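Local structure of putative exported protein (Bacteroides fragilis, 4RAA) at residues V73-Q78 against G84-L89; V111-A116 against F121-R126; P185-Y190 against F308-V313; P216-S221 against V259-R264. The protein is of unknown function but folds as a six-bladed beta-propeller of the YWTD superfamily and is probably exported, perhaps as a lipoprotein. All blocks are in the same frame, centred on the assembly; numbering follows the deposited sequence.

Interaction 1 (V73-Q78 against G84-L89); sequences VNQIGQ and GEYILL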
# COMPACT_ATOMS: atom_id res chain seq x y z
N VAL A 73 14.43 -3.46 -24.72
CA VAL A 73 13.98 -2.07 -24.52
C VAL A 73 14.50 -1.57 -23.18
O VAL A 73 15.19 -0.55 -23.14
CB VAL A 73 12.44 -1.92 -24.55
CG1 VAL A 73 12.01 -0.46 -24.30
CG2 VAL A 73 11.87 -2.42 -25.87
N ASN A 74 14.15 -2.26 -22.09
CA ASN A 74 14.53 -1.85 -20.73
C ASN A 74 14.13 -2.91 -19.68
O ASN A 74 13.30 -3.77 -19.98
CB ASN A 74 13.84 -0.51 -20.37
CG ASN A 74 14.50 0.21 -19.21
OD1 ASN A 74 15.61 -0.13 -18.78
ND2 ASN A 74 13.83 1.24 -18.70
N GLN A 75 14.74 -2.85 -18.49
CA GLN A 75 14.35 -3.70 -17.35
C GLN A 75 13.36 -2.93 -16.48
O GLN A 75 13.51 -1.72 -16.30
CB GLN A 75 15.55 -4.13 -16.48
CG GLN A 75 15.15 -5.13 -15.39
CD GLN A 75 16.29 -5.73 -14.60
OE1 GLN A 75 17.46 -5.51 -14.90
NE2 GLN A 75 15.94 -6.52 -13.58
N ILE A 76 12.36 -3.64 -15.93
CA ILE A 76 11.35 -3.05 -15.04
C ILE A 76 11.86 -3.26 -13.63
O ILE A 76 11.82 -4.37 -13.11
CB ILE A 76 9.94 -3.68 -15.23
CG1 ILE A 76 9.52 -3.57 -16.71
CG2 ILE A 76 8.92 -3.01 -14.30
CD1 ILE A 76 8.08 -3.91 -17.02
N GLY A 77 12.34 -2.18 -13.00
CA GLY A 77 12.91 -2.23 -11.66
C GLY A 77 14.24 -2.94 -11.69
O GLY A 77 14.91 -2.95 -12.72
N GLN A 78 14.62 -3.54 -10.56
CA GLN A 78 15.87 -4.32 -10.46
C GLN A 78 15.85 -5.20 -9.22
O GLN A 78 14.97 -5.08 -8.38
CB GLN A 78 17.08 -3.39 -10.40
CG GLN A 78 16.95 -2.27 -9.38
CD GLN A 78 18.27 -1.64 -8.99
OE1 GLN A 78 19.29 -1.80 -9.66
NE2 GLN A 78 18.26 -0.92 -7.87
N GLY A 84 11.11 -0.53 -4.38
CA GLY A 84 11.15 -0.65 -5.85
C GLY A 84 12.04 -1.78 -6.39
O GLY A 84 12.10 -1.97 -7.61
N GLU A 85 12.69 -2.52 -5.49
CA GLU A 85 13.58 -3.63 -5.82
C GLU A 85 12.93 -4.94 -5.36
O GLU A 85 12.13 -4.93 -4.43
CB GLU A 85 14.94 -3.42 -5.14
CG GLU A 85 15.62 -2.09 -5.47
CD GLU A 85 16.89 -1.81 -4.66
OE1 GLU A 85 17.21 -2.55 -3.71
OE2 GLU A 85 17.56 -0.81 -4.97
N TYR A 86 13.30 -6.05 -6.00
CA TYR A 86 12.70 -7.38 -5.75
C TYR A 86 13.68 -8.56 -5.64
O TYR A 86 14.77 -8.49 -6.19
CB TYR A 86 11.66 -7.70 -6.83
CG TYR A 86 12.05 -7.37 -8.28
CD1 TYR A 86 13.07 -8.08 -8.94
CD2 TYR A 86 11.39 -6.37 -9.00
CE1 TYR A 86 13.43 -7.77 -10.25
CE2 TYR A 86 11.74 -6.07 -10.32
CZ TYR A 86 12.77 -6.78 -10.94
OH TYR A 86 13.17 -6.53 -12.23
N ILE A 87 13.27 -9.63 -4.95
CA ILE A 87 14.10 -10.86 -4.78
C ILE A 87 13.55 -12.03 -5.58
O ILE A 87 14.32 -12.69 -6.27
CB ILE A 87 14.30 -11.26 -3.28
CG1 ILE A 87 15.49 -10.50 -2.66
CG2 ILE A 87 14.68 -12.73 -3.09
CD1 ILE A 87 15.39 -9.00 -2.68
N LEU A 88 12.25 -12.32 -5.45
CA LEU A 88 11.64 -13.47 -6.11
C LEU A 88 10.20 -13.22 -6.61
O LEU A 88 9.23 -13.33 -5.86
CB LEU A 88 11.69 -14.71 -5.20
CG LEU A 88 11.42 -16.07 -5.87
CD1 LEU A 88 12.58 -16.48 -6.78
CD2 LEU A 88 11.16 -17.14 -4.83
N LEU A 89 10.11 -12.90 -7.90
CA LEU A 89 8.86 -12.65 -8.59
C LEU A 89 8.20 -13.95 -9.04
O LEU A 89 8.85 -14.80 -9.65
CB LEU A 89 9.10 -11.74 -9.81
CG LEU A 89 8.96 -10.22 -9.63
CD1 LEU A 89 9.49 -9.74 -8.30
CD2 LEU A 89 9.59 -9.47 -10.80
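The phenol ring of Tyr86 is enclosed on both faces and at its polar rim. Over the centre of one face sits Gln78 O, 3.4 Å above the ring plane, while the opposite face is covered by Leu89 CD2, a methyl group from the ring's own segment. At the edge, lying in the ring plane, is Ile76 O. The hydroxyl exploits that position: Tyr86 OH donates to Ile76 O at 2.7 Å. It also accepts from the side-chain amide of Gln75, whose NE2 comes to 3.1 Å from Tyr86 OH with a fairly straight N-H (157°) and with its amide plane turned well away from the ring plane. Gln75 reaches this point as a fully extended chain. Leu63 N adds a further bond to the same hydroxyl, so three partners fix a buried phenol.

Tyr86 also binds through its backbone, its N lying 3.1 Å from Gln78 O, in the carbonyl plane. Because CG of Tyr86 stands between its backbone N and carbonyl carbon (chi1 44°), the ring folds back over the very carbonyl that its N-H holds. Further out, Gln78 and Glu85 run side by side with their amide and carboxylate planes steeply inclined. Gln78 NE2 is 3.0 Å from Glu85 OE2, and Glu85 OE1 is hydrogen-bonded to Gly82 N in the intervening loop. The contact marks the passage from strand 72-79 to strand 85-94, consistent with the step from the last strand of one propeller blade to the first of the next.

Interaction 2 (V111-A116 against F121-R126); sequences VLYYNA and FLYERR. With PO4 (phosphate ion), chain B.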
# COMPACT_ATOMS: atom_id res chain seq x y z
N VAL A 111 3.99 -6.16 -3.22
CA VAL A 111 3.52 -5.91 -4.58
C VAL A 111 4.22 -4.62 -5.00
O VAL A 111 4.14 -3.64 -4.26
CB VAL A 111 1.99 -5.63 -4.61
CG1 VAL A 111 1.49 -5.48 -6.04
CG2 VAL A 111 1.23 -6.74 -3.91
N LEU A 112 4.86 -4.61 -6.16
CA LEU A 112 5.55 -3.40 -6.65
C LEU A 112 4.85 -2.91 -7.90
O LEU A 112 4.63 -3.69 -8.83
CB LEU A 112 7.03 -3.66 -6.91
CG LEU A 112 7.78 -4.24 -5.70
CD1 LEU A 112 7.86 -5.77 -5.78
CD2 LEU A 112 9.18 -3.67 -5.59
N TYR A 113 4.49 -1.62 -7.90
CA TYR A 113 3.80 -0.96 -9.00
C TYR A 113 4.79 -0.09 -9.77
O TYR A 113 5.47 0.74 -9.18
CB TYR A 113 2.64 -0.10 -8.47
CG TYR A 113 1.56 -0.92 -7.79
CD1 TYR A 113 1.73 -1.40 -6.48
CD2 TYR A 113 0.37 -1.24 -8.45
CE1 TYR A 113 0.75 -2.17 -5.86
CE2 TYR A 113 -0.62 -2.01 -7.85
CZ TYR A 113 -0.43 -2.48 -6.55
OH TYR A 113 -1.39 -3.23 -5.94
N TYR A 114 4.88 -0.34 -11.07
CA TYR A 114 5.70 0.42 -12.00
C TYR A 114 4.79 1.06 -13.05
O TYR A 114 3.65 0.62 -13.24
CB TYR A 114 6.72 -0.50 -12.68
CG TYR A 114 7.67 -1.19 -11.73
CD1 TYR A 114 8.87 -0.59 -11.35
CD2 TYR A 114 7.38 -2.45 -11.22
CE1 TYR A 114 9.76 -1.23 -10.48
CE2 TYR A 114 8.26 -3.11 -10.36
CZ TYR A 114 9.44 -2.49 -9.99
OH TYR A 114 10.28 -3.14 -9.14
N ASN A 115 5.29 2.09 -13.73
CA ASN A 115 4.55 2.82 -14.78
C ASN A 115 4.46 1.94 -16.03
O ASN A 115 5.49 1.41 -16.48
CB ASN A 115 5.28 4.13 -15.12
CG ASN A 115 4.45 5.07 -15.97
OD1 ASN A 115 4.26 4.83 -17.15
ND2 ASN A 115 4.02 6.19 -15.39
N ALA A 116 3.26 1.81 -16.60
CA ALA A 116 3.06 1.00 -17.81
C ALA A 116 3.68 1.62 -19.06
O ALA A 116 4.00 0.88 -19.99
CB ALA A 116 1.58 0.75 -18.04
N PHE A 121 9.48 3.30 -11.22
CA PHE A 121 8.80 2.84 -10.01
C PHE A 121 7.80 3.89 -9.50
O PHE A 121 8.13 5.08 -9.45
CB PHE A 121 9.85 2.46 -8.95
CG PHE A 121 9.28 2.02 -7.64
CD1 PHE A 121 8.40 0.94 -7.58
CD2 PHE A 121 9.65 2.65 -6.44
CE1 PHE A 121 7.86 0.53 -6.36
CE2 PHE A 121 9.12 2.24 -5.22
CZ PHE A 121 8.22 1.18 -5.18
N LEU A 122 6.59 3.44 -9.15
CA LEU A 122 5.51 4.29 -8.62
C LEU A 122 5.39 4.15 -7.10
O LEU A 122 5.56 5.13 -6.38
CB LEU A 122 4.17 3.97 -9.30
CG LEU A 122 3.81 4.70 -10.59
CD1 LEU A 122 4.96 4.78 -11.57
CD2 LEU A 122 2.60 4.03 -11.22
N TYR A 123 5.08 2.93 -6.64
CA TYR A 123 4.93 2.64 -5.20
C TYR A 123 4.87 1.16 -4.91
O TYR A 123 4.67 0.37 -5.83
CB TYR A 123 3.67 3.29 -4.63
CG TYR A 123 2.35 2.75 -5.16
CD1 TYR A 123 1.85 3.16 -6.40
CD2 TYR A 123 1.59 1.85 -4.40
CE1 TYR A 123 0.64 2.67 -6.88
CE2 TYR A 123 0.37 1.36 -4.87
CZ TYR A 123 -0.10 1.77 -6.10
OH TYR A 123 -1.31 1.27 -6.54
N GLU A 124 5.03 0.78 -3.64
CA GLU A 124 4.95 -0.64 -3.22
C GLU A 124 4.08 -0.80 -1.99
O GLU A 124 4.08 0.05 -1.10
CB GLU A 124 6.35 -1.25 -2.96
CG GLU A 124 7.14 -0.67 -1.79
CD GLU A 124 8.52 -1.28 -1.59
OE1 GLU A 124 8.95 -2.15 -2.38
OE2 GLU A 124 9.20 -0.88 -0.62
N ARG A 125 3.35 -1.92 -1.96
CA ARG A 125 2.46 -2.28 -0.85
C ARG A 125 2.76 -3.71 -0.43
O ARG A 125 3.36 -4.46 -1.19
CB ARG A 125 1.01 -2.23 -1.29
CG ARG A 125 0.55 -0.88 -1.76
CD ARG A 125 -0.93 -0.95 -2.13
NE ARG A 125 -1.77 -1.33 -0.99
CZ ARG A 125 -3.03 -1.75 -1.06
NH1 ARG A 125 -3.66 -1.88 -2.23
NH2 ARG A 125 -3.66 -2.08 0.06
N ARG A 126 2.30 -4.09 0.76
CA ARG A 126 2.47 -5.46 1.24
C ARG A 126 1.36 -6.33 0.69
O ARG A 126 0.23 -5.86 0.49
CB ARG A 126 2.43 -5.55 2.76
CG ARG A 126 3.58 -4.83 3.41
CD ARG A 126 3.45 -4.84 4.91
NE ARG A 126 2.25 -4.16 5.40
CZ ARG A 126 1.92 -4.03 6.68
NH1 ARG A 126 2.69 -4.53 7.65
NH2 ARG A 126 0.79 -3.38 7.00
P PO4 B . -0.96 -2.34 2.70
O1 PO4 B . -0.76 -3.81 2.40
O2 PO4 B . -0.58 -2.04 4.13
O3 PO4 B . -0.10 -1.50 1.78
O4 PO4 B . -2.41 -2.01 2.44
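Tyr113 lays its side chain against Tyr123 on the neighbouring strand of a beta hairpin. At the root, Tyr113 CB is 3.4 Å from Tyr123 O and makes a CH-pi contact over the face of the Tyr123 ring. CG then meets CZ of Tyr123, and Tyr113 CD1 lies 3.5 Å from Tyr123 CE2. Tyr113 CE1 also faces Tyr123 CE2, and Tyr123 OH sits over the centre of the Tyr113 ring, with CD2 and CE2 each 3.6 Å from it. The result is an offset stack with planes only 6° apart and centroids separated by 4.3 Å. They reach it by different first torsions, Tyr113 with CG beside its backbone N (chi1 -64°) and Tyr123 with CG placed between N and carbonyl carbon (chi1 66°).

Beneath the rings, Tyr113 N bonds to Tyr123 O, while Leu122 and Tyr123 both face Tyr113 in a classic beta bulge. Farther along strand 121-126, Arg125 offers the edge of its guanidinium to a phosphate ion: NE binds O3, and Arg125 NH2 lies 2.7 Å from phosphate O4, almost straight in line. NH2 also bonds to Leu165 O. Arg125 NE and Arg126 N of the second subunit hold the same ion, and Tyr123 stacks on Tyr123 of that subunit. Aromatic stacking thus continues across the dimer interface, where the phosphate, probably from crystallisation, would help offset the positive charge of the paired arginines.

Interaction 3 (P185-Y190 against F308-V313); sequences PSQMIY and FSIGSV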
# COMPACT_ATOMS: atom_id res chain seq x y z
N PRO A 185 0.68 -25.66 -11.91
CA PRO A 185 1.54 -24.53 -12.31
C PRO A 185 1.44 -23.39 -11.32
O PRO A 185 0.49 -23.34 -10.52
CB PRO A 185 0.97 -24.11 -13.65
CG PRO A 185 -0.47 -24.46 -13.55
CD PRO A 185 -0.53 -25.73 -12.75
N SER A 186 2.41 -22.48 -11.37
CA SER A 186 2.44 -21.31 -10.47
C SER A 186 1.41 -20.25 -10.88
O SER A 186 0.83 -19.59 -10.01
CB SER A 186 3.84 -20.70 -10.43
OG SER A 186 4.24 -20.34 -11.73
N GLN A 187 1.20 -20.09 -12.19
CA GLN A 187 0.21 -19.17 -12.77
C GLN A 187 -0.99 -20.05 -13.22
O GLN A 187 -0.89 -20.78 -14.21
CB GLN A 187 0.84 -18.43 -13.97
CG GLN A 187 0.02 -17.32 -14.62
CD GLN A 187 -0.00 -16.03 -13.84
OE1 GLN A 187 0.92 -15.72 -13.09
NE2 GLN A 187 -1.06 -15.24 -14.04
N MSE A 188 -2.11 -19.96 -12.51
CA MSE A 188 -3.34 -20.76 -12.79
C MSE A 188 -4.57 -19.87 -12.93
O MSE A 188 -5.70 -20.27 -12.61
CB MSE A 188 -3.48 -21.91 -11.78
CG MSE A 188 -4.06 -21.63 -10.38
SE MSE A 188 -3.13 -20.18 -9.44
CE MSE A 188 -1.62 -21.22 -8.74
N ILE A 189 -4.33 -18.66 -13.43
CA ILE A 189 -5.35 -17.66 -13.68
C ILE A 189 -4.94 -16.98 -14.98
O ILE A 189 -3.75 -16.65 -15.15
CB ILE A 189 -5.40 -16.58 -12.58
CG1 ILE A 189 -5.31 -17.18 -11.18
CG2 ILE A 189 -6.68 -15.76 -12.70
CD1 ILE A 189 -5.33 -16.13 -10.08
N TYR A 190 -5.91 -16.78 -15.89
CA TYR A 190 -5.66 -16.11 -17.17
C TYR A 190 -6.89 -15.39 -17.74
O TYR A 190 -8.02 -15.58 -17.26
CB TYR A 190 -5.08 -17.10 -18.21
CG TYR A 190 -5.99 -18.25 -18.61
CD1 TYR A 190 -7.00 -18.06 -19.55
CD2 TYR A 190 -5.80 -19.55 -18.10
CE1 TYR A 190 -7.83 -19.09 -19.95
CE2 TYR A 190 -6.63 -20.61 -18.50
CZ TYR A 190 -7.65 -20.36 -19.43
OH TYR A 190 -8.49 -21.35 -19.86
N PHE A 308 6.25 -24.91 -21.95
CA PHE A 308 5.53 -23.81 -22.57
C PHE A 308 5.48 -22.67 -21.57
O PHE A 308 5.12 -22.88 -20.40
CB PHE A 308 4.11 -24.21 -23.02
CG PHE A 308 4.04 -24.71 -24.43
CD1 PHE A 308 4.23 -26.06 -24.73
CD2 PHE A 308 3.82 -23.81 -25.48
CE1 PHE A 308 4.18 -26.51 -26.05
CE2 PHE A 308 3.77 -24.25 -26.80
CZ PHE A 308 3.95 -25.60 -27.09
N SER A 309 5.86 -21.46 -22.01
CA SER A 309 5.74 -20.26 -21.18
C SER A 309 4.27 -19.99 -21.00
O SER A 309 3.47 -20.26 -21.91
CB SER A 309 6.34 -19.02 -21.85
OG SER A 309 7.71 -19.17 -22.04
N ILE A 310 3.92 -19.47 -19.83
CA ILE A 310 2.54 -19.09 -19.58
C ILE A 310 2.35 -17.75 -20.33
O ILE A 310 3.30 -16.97 -20.45
CB ILE A 310 2.20 -19.14 -18.07
CG1 ILE A 310 2.36 -20.60 -17.58
CG2 ILE A 310 0.77 -18.65 -17.83
CD1 ILE A 310 2.54 -20.81 -16.10
N GLY A 311 1.15 -17.52 -20.86
CA GLY A 311 0.81 -16.38 -21.73
C GLY A 311 0.91 -16.70 -23.23
O GLY A 311 1.51 -17.71 -23.64
N SER A 312 0.32 -15.82 -24.03
CA SER A 312 0.33 -15.91 -25.50
C SER A 312 0.53 -14.52 -26.13
O SER A 312 0.44 -13.50 -25.44
CB SER A 312 -0.94 -16.59 -26.00
OG SER A 312 -2.10 -16.03 -25.41
N VAL A 313 0.82 -14.51 -27.44
CA VAL A 313 1.11 -13.27 -28.20
C VAL A 313 0.40 -13.34 -29.55
O VAL A 313 0.79 -14.15 -30.40
CB VAL A 313 2.64 -13.12 -28.41
CG1 VAL A 313 2.99 -11.86 -29.20
CG2 VAL A 313 3.39 -13.14 -27.07
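Ile310 points its side chain at the aliphatic half of Gln187, and the two cross obliquely, with CG2 set against CB and CG, and CD1 against CB. Ile310 CG2 lies 3.6 Å from Gln187 CG, and Ile310 CD1 is the same 3.6 Å from Gln187 CB. The tip of the longer branch also leans toward the proline ring, with Ile310 CD1 at 4.4 Å from Pro185 CB.

Gln187 divides its labour along its length. CG leaves anti to the backbone N (chi1 -174°), which sets the methylenes against Ile310; a bend at the next bond (chi2 77°) then swings the amide away from it. There Gln187 NE2 donates to Ile189 O at 3.2 Å, tilted from the carbonyl plane, and OE1 is hydrogen-bonded to Ser91 OG. Both polar atoms of the buried amide therefore have a hydrogen-bond partner while its stem packs as a hydrocarbon.

The contact lies near the middle of the six-bladed propeller, its centre about 2 Å from the centre of the chain, and joins segments 118 residues apart. Leu45 of strand 45-49 touches both Gln187 and Ile310, the backbone of Ile310 pairs with Ile46, and Pro185 rests on Tyr256 and Cys258 of strand 254-261.

Interaction 4 (P216-S221 against V259-R264); sequences PAHSFS and VEETER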
# COMPACT_ATOMS: atom_id res chain seq x y z
N PRO A 216 -18.57 -22.82 -14.93
CA PRO A 216 -17.59 -23.61 -15.69
C PRO A 216 -17.65 -23.26 -17.18
O PRO A 216 -18.75 -23.02 -17.68
CB PRO A 216 -18.03 -25.05 -15.44
CG PRO A 216 -19.49 -24.97 -15.16
CD PRO A 216 -19.70 -23.65 -14.48
N ALA A 217 -16.49 -23.18 -17.82
CA ALA A 217 -16.34 -22.86 -19.26
C ALA A 217 -15.83 -24.06 -20.10
O ALA A 217 -16.20 -24.19 -21.26
CB ALA A 217 -15.42 -21.67 -19.42
N HIS A 218 -14.94 -24.88 -19.54
CA HIS A 218 -14.44 -26.10 -20.21
C HIS A 218 -14.21 -27.18 -19.17
O HIS A 218 -13.83 -26.87 -18.05
CB HIS A 218 -13.09 -25.87 -20.93
CG HIS A 218 -13.04 -24.66 -21.81
ND1 HIS A 218 -13.50 -24.66 -23.11
CD2 HIS A 218 -12.58 -23.41 -21.58
CE1 HIS A 218 -13.33 -23.46 -23.64
NE2 HIS A 218 -12.77 -22.69 -22.73
N SER A 219 -14.45 -28.44 -19.53
CA SER A 219 -14.11 -29.60 -18.69
C SER A 219 -13.33 -30.60 -19.56
O SER A 219 -13.60 -30.73 -20.76
CB SER A 219 -15.33 -30.22 -18.01
OG SER A 219 -16.22 -30.79 -18.94
N PHE A 220 -12.37 -31.29 -18.95
CA PHE A 220 -11.52 -32.24 -19.67
C PHE A 220 -11.63 -33.67 -19.16
O PHE A 220 -12.00 -33.92 -18.01
CB PHE A 220 -10.06 -31.82 -19.58
CG PHE A 220 -9.82 -30.36 -19.87
CD1 PHE A 220 -9.89 -29.89 -21.18
CD2 PHE A 220 -9.54 -29.46 -18.84
CE1 PHE A 220 -9.68 -28.55 -21.47
CE2 PHE A 220 -9.33 -28.11 -19.12
CZ PHE A 220 -9.40 -27.65 -20.45
N SER A 221 -11.33 -34.59 -20.05
CA SER A 221 -11.22 -36.01 -19.75
C SER A 221 -10.13 -36.52 -20.70
O SER A 221 -10.05 -36.07 -21.85
CB SER A 221 -12.54 -36.76 -19.97
OG SER A 221 -12.92 -36.73 -21.33
N VAL A 259 -2.84 -25.05 -18.54
CA VAL A 259 -3.72 -24.69 -19.66
C VAL A 259 -3.43 -23.26 -20.12
O VAL A 259 -3.27 -22.34 -19.29
CB VAL A 259 -5.23 -24.77 -19.31
CG1 VAL A 259 -6.10 -24.43 -20.52
CG2 VAL A 259 -5.61 -26.14 -18.75
N GLU A 260 -3.35 -23.12 -21.45
CA GLU A 260 -3.22 -21.81 -22.09
C GLU A 260 -4.32 -21.76 -23.15
O GLU A 260 -4.51 -22.69 -23.93
CB GLU A 260 -1.82 -21.56 -22.68
CG GLU A 260 -1.68 -20.20 -23.36
CD GLU A 260 -2.24 -19.02 -22.55
OE1 GLU A 260 -2.11 -18.99 -21.30
OE2 GLU A 260 -2.81 -18.10 -23.19
N GLU A 261 -5.08 -20.67 -23.13
CA GLU A 261 -6.21 -20.50 -24.04
C GLU A 261 -6.06 -19.22 -24.87
O GLU A 261 -5.49 -18.24 -24.40
CB GLU A 261 -7.51 -20.49 -23.23
CG GLU A 261 -8.76 -20.80 -24.06
CD GLU A 261 -10.07 -20.81 -23.27
OE1 GLU A 261 -10.09 -20.97 -22.03
OE2 GLU A 261 -11.12 -20.69 -23.92
N THR A 262 -6.54 -19.27 -26.12
CA THR A 262 -6.58 -18.12 -27.04
C THR A 262 -8.01 -18.07 -27.61
O THR A 262 -8.87 -18.82 -27.14
CB THR A 262 -5.53 -18.21 -28.18
OG1 THR A 262 -5.87 -19.27 -29.09
CG2 THR A 262 -4.13 -18.44 -27.63
N GLU A 263 -8.27 -17.19 -28.58
CA GLU A 263 -9.59 -17.10 -29.24
C GLU A 263 -9.89 -18.30 -30.13
O GLU A 263 -11.04 -18.69 -30.25
CB GLU A 263 -9.71 -15.83 -30.10
CG GLU A 263 -9.62 -14.50 -29.34
CD GLU A 263 -10.76 -14.27 -28.34
OE1 GLU A 263 -11.84 -14.90 -28.44
OE2 GLU A 263 -10.58 -13.42 -27.44
N ARG A 264 -8.85 -18.87 -30.75
CA ARG A 264 -8.99 -19.97 -31.72
C ARG A 264 -8.70 -21.38 -31.20
O ARG A 264 -9.28 -22.35 -31.72
CB ARG A 264 -8.11 -19.68 -32.96
CG ARG A 264 -6.60 -19.65 -32.72
CD ARG A 264 -5.83 -19.53 -34.02
NE ARG A 264 -5.95 -18.21 -34.65
CZ ARG A 264 -5.42 -17.87 -35.83
NH1 ARG A 264 -4.71 -18.74 -36.56
NH2 ARG A 264 -5.60 -16.64 -36.30
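His218 and Glu261 supply the polar part of this contact, their side chains coming from opposite directions to meet between two sheets in a His-carboxylate hydrogen bond. His218 NE2 donates to Glu261 OE2 at 2.9 Å, but the bond is bent (136° at the hydrogen). The oxygen is approached from above the carboxylate plane, 41° out of it, and ring and carboxylate stand 75° apart. Glu261 reaches across as an extended chain with CG anti to its backbone N. Two more partners hold the carboxylate: Lys283 NZ forms a salt bridge with OE2, and Tyr190 OH is hydrogen-bonded to OE1. Three polar partners thus grip a buried carboxylate, which probably restrains its rotation.

The apolar part is smaller. Phe220 CE2 comes to 4.2 Å from Val259 CG2, this methyl meeting the ring obliquely. Leu266 touches all four residues and so bridges the polar and apolar parts, while Ile206 packs on both Phe220 and Val259.

Backbone pairing plays no role here, since the nearest alpha carbons, His218 CA and Glu261 CA, are 10.7 Å apart. Side chains alone join two neighbouring sheets, probably blades of the propeller: strand 213-222, which lies between strands 10-13 and 203-210 of its sheet, and strand 254-261, an outermost strand of the other, paired there with strand 265-272.

In the fold
Interactions 1 and 2 are neighbours on the same side of the chain's centre and touch directly, Tyr114 OH of the hairpin reaching Gly84 O. Interaction 1 relies on a phenol hydroxyl bonded to a carbonyl and a glutamine amide, where the chain probably passes from one blade to the next; interaction 2 is true antiparallel pairing, with its aromatic and arginine face turned to the second subunit. Interaction 3, almost at the centre, is the most purely apolar contact, made by loop residues far apart in sequence. Interaction 4, nested within the chain loop that interaction 3 closes, joins separate sheets through a buried acid. Tyr190 and Ser312 of interaction 3 reach its Glu261 and Glu260.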